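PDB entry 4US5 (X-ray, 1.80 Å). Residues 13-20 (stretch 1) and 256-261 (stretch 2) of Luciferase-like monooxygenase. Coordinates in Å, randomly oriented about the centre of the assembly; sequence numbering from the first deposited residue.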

# COMPACT_ATOMS: atom_id res chain seq x y z
N ALA B 13 12.19 -7.31 7.65
CA ALA B 13 11.35 -8.52 7.65
C ALA B 13 12.08 -9.75 7.10
O ALA B 13 11.69 -10.33 6.10
CB ALA B 13 10.06 -8.28 6.91
N PRO B 14 13.14 -10.15 7.80
CA PRO B 14 13.87 -11.31 7.31
C PRO B 14 13.02 -12.57 7.35
O PRO B 14 12.13 -12.70 8.19
CB PRO B 14 15.08 -11.39 8.25
CG PRO B 14 14.80 -10.49 9.37
CD PRO B 14 13.68 -9.61 9.05
N VAL B 15 13.28 -13.47 6.42
CA VAL B 15 12.62 -14.78 6.40
C VAL B 15 13.61 -15.78 6.96
O VAL B 15 14.78 -15.84 6.53
CB VAL B 15 12.22 -15.17 4.99
CG1 VAL B 15 11.40 -16.47 5.01
CG2 VAL B 15 11.40 -14.03 4.34
N VAL B 16 13.16 -16.54 7.94
CA VAL B 16 14.09 -17.34 8.75
C VAL B 16 13.81 -18.85 8.53
O VAL B 16 12.71 -19.26 8.20
CB VAL B 16 13.99 -17.00 10.23
CG1 VAL B 16 14.09 -15.48 10.43
CG2 VAL B 16 12.69 -17.51 10.85
N GLU B 17 14.87 -19.64 8.65
CA GLU B 17 14.79 -21.08 8.40
C GLU B 17 13.71 -21.73 9.23
O GLU B 17 13.63 -21.53 10.44
CB GLU B 17 16.13 -21.76 8.69
CG GLU B 17 16.13 -23.25 8.27
CD GLU B 17 16.03 -23.38 6.76
OE1 GLU B 17 16.89 -22.81 6.04
OE2 GLU B 17 15.09 -24.02 6.28
N GLY B 18 12.85 -22.49 8.56
CA GLY B 18 11.73 -23.11 9.21
C GLY B 18 10.41 -22.40 9.04
O GLY B 18 9.36 -22.99 9.27
N LEU B 19 10.45 -21.10 8.69
CA LEU B 19 9.25 -20.29 8.58
C LEU B 19 9.10 -19.80 7.16
O LEU B 19 9.87 -20.16 6.28
CB LEU B 19 9.31 -19.14 9.60
CG LEU B 19 9.34 -19.54 11.08
CD1 LEU B 19 9.24 -18.33 11.97
CD2 LEU B 19 8.25 -20.54 11.44
N THR B 20 8.09 -18.96 6.95
CA THR B 20 7.72 -18.46 5.64
C THR B 20 7.65 -16.94 5.67
O THR B 20 7.62 -16.31 6.74
CB THR B 20 6.31 -18.97 5.26
OG1 THR B 20 5.34 -18.34 6.08
CG2 THR B 20 6.22 -20.50 5.41
N ARG B 256 20.45 -18.65 1.43
CA ARG B 256 19.39 -19.34 2.15
C ARG B 256 18.77 -18.43 3.20
O ARG B 256 19.25 -17.33 3.44
CB ARG B 256 19.92 -20.63 2.78
CG ARG B 256 20.19 -21.71 1.75
CD ARG B 256 20.53 -23.03 2.44
NE ARG B 256 21.93 -23.20 2.77
CZ ARG B 256 22.43 -24.10 3.63
NH1 ARG B 256 21.67 -24.93 4.33
NH2 ARG B 256 23.73 -24.14 3.80
N LEU B 257 17.70 -18.91 3.81
CA LEU B 257 17.05 -18.22 4.87
C LEU B 257 17.98 -18.09 6.08
O LEU B 257 18.96 -18.84 6.20
CB LEU B 257 15.76 -18.95 5.26
CG LEU B 257 14.75 -19.25 4.13
CD1 LEU B 257 13.51 -19.89 4.74
CD2 LEU B 257 14.39 -18.01 3.33
N LEU B 258 17.68 -17.13 6.98
CA LEU B 258 18.50 -16.98 8.18
C LEU B 258 18.56 -18.30 8.97
O LEU B 258 17.53 -18.88 9.29
CB LEU B 258 17.97 -15.86 9.09
CG LEU B 258 18.18 -14.40 8.71
CD1 LEU B 258 17.85 -13.52 9.94
CD2 LEU B 258 19.56 -14.11 8.23
N PRO B 259 19.79 -18.78 9.28
CA PRO B 259 19.90 -20.06 9.99
C PRO B 259 19.62 -19.99 11.51
O PRO B 259 19.84 -18.93 12.15
CB PRO B 259 21.35 -20.47 9.75
CG PRO B 259 22.09 -19.18 9.58
CD PRO B 259 21.11 -18.23 8.91
N PRO B 260 19.22 -21.11 12.11
CA PRO B 260 18.98 -21.12 13.56
C PRO B 260 20.27 -20.90 14.33
O PRO B 260 21.34 -21.31 13.85
CB PRO B 260 18.35 -22.50 13.83
CG PRO B 260 18.27 -23.21 12.54
CD PRO B 260 18.92 -22.40 11.46
N ALA B 261 20.15 -20.30 15.51
CA ALA B 261 21.31 -19.90 16.29
C ALA B 261 22.22 -21.08 16.65
O ALA B 261 23.44 -21.00 16.50
CB ALA B 261 20.86 -19.16 17.55
O HOH W 1 19.12 -21.61 6.56
O HOH W 2 16.93 -21.78 3.22

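Two backbone hydrogen bonds hold the stretches together, and both converge on L258. The shorter runs from E17 N to L258 O, at 2.8 Å with an N-H...O angle of 166°; the other runs from L258 N to V15 O, at 3.2 Å and 160°. Both are near linear, so each N-H points almost directly at its acceptor. Because L258 uses its amide and its carbonyl on the two residues flanking V16, the pattern is that of a single beta bridge between V16 and L258, whose CA atoms lie 4.5 Å apart, without a regular strand.

The chain turns just after the bridge. L19 N donates to V16 O at 3.0 Å, closing a type II beta turn from V16 to L19. G18 occupies its third position with phi/psi of 99/-20, where a CB would be jammed against the carbonyl O of E17.

Water extends the polar network through the E17 carboxylate. Water 1 donates to E17 OE1 at 2.6 Å and to L257 O at 2.8 Å. Water 2 donates to E17 OE1 at 3.0 Å and accepts from L257 N, also at 3.0 Å. One carboxylate oxygen thus reaches both backbone polar groups of L257 through solvent.

Apolar contacts add to this framework. L257, whose CA-to-CB bond points toward stretch 1, loses the most surface, 91 Å²; its CD2 and CD1 lie 3.8 and 4.0 Å from V15 CG1, and CD1 also comes within 3.6 Å of the carbonyl atom V16 O. The CA-to-CB bond of L258 points sideways, yet its CD1 meets P14 CB at 3.9 Å and its CB lies 4.1 Å from V16 CG1. E17 CB rests 4.0 Å from P260 CD, bringing the aliphatic part of the glutamate against the proline ring. The contact buries 384 Å², both sides summed.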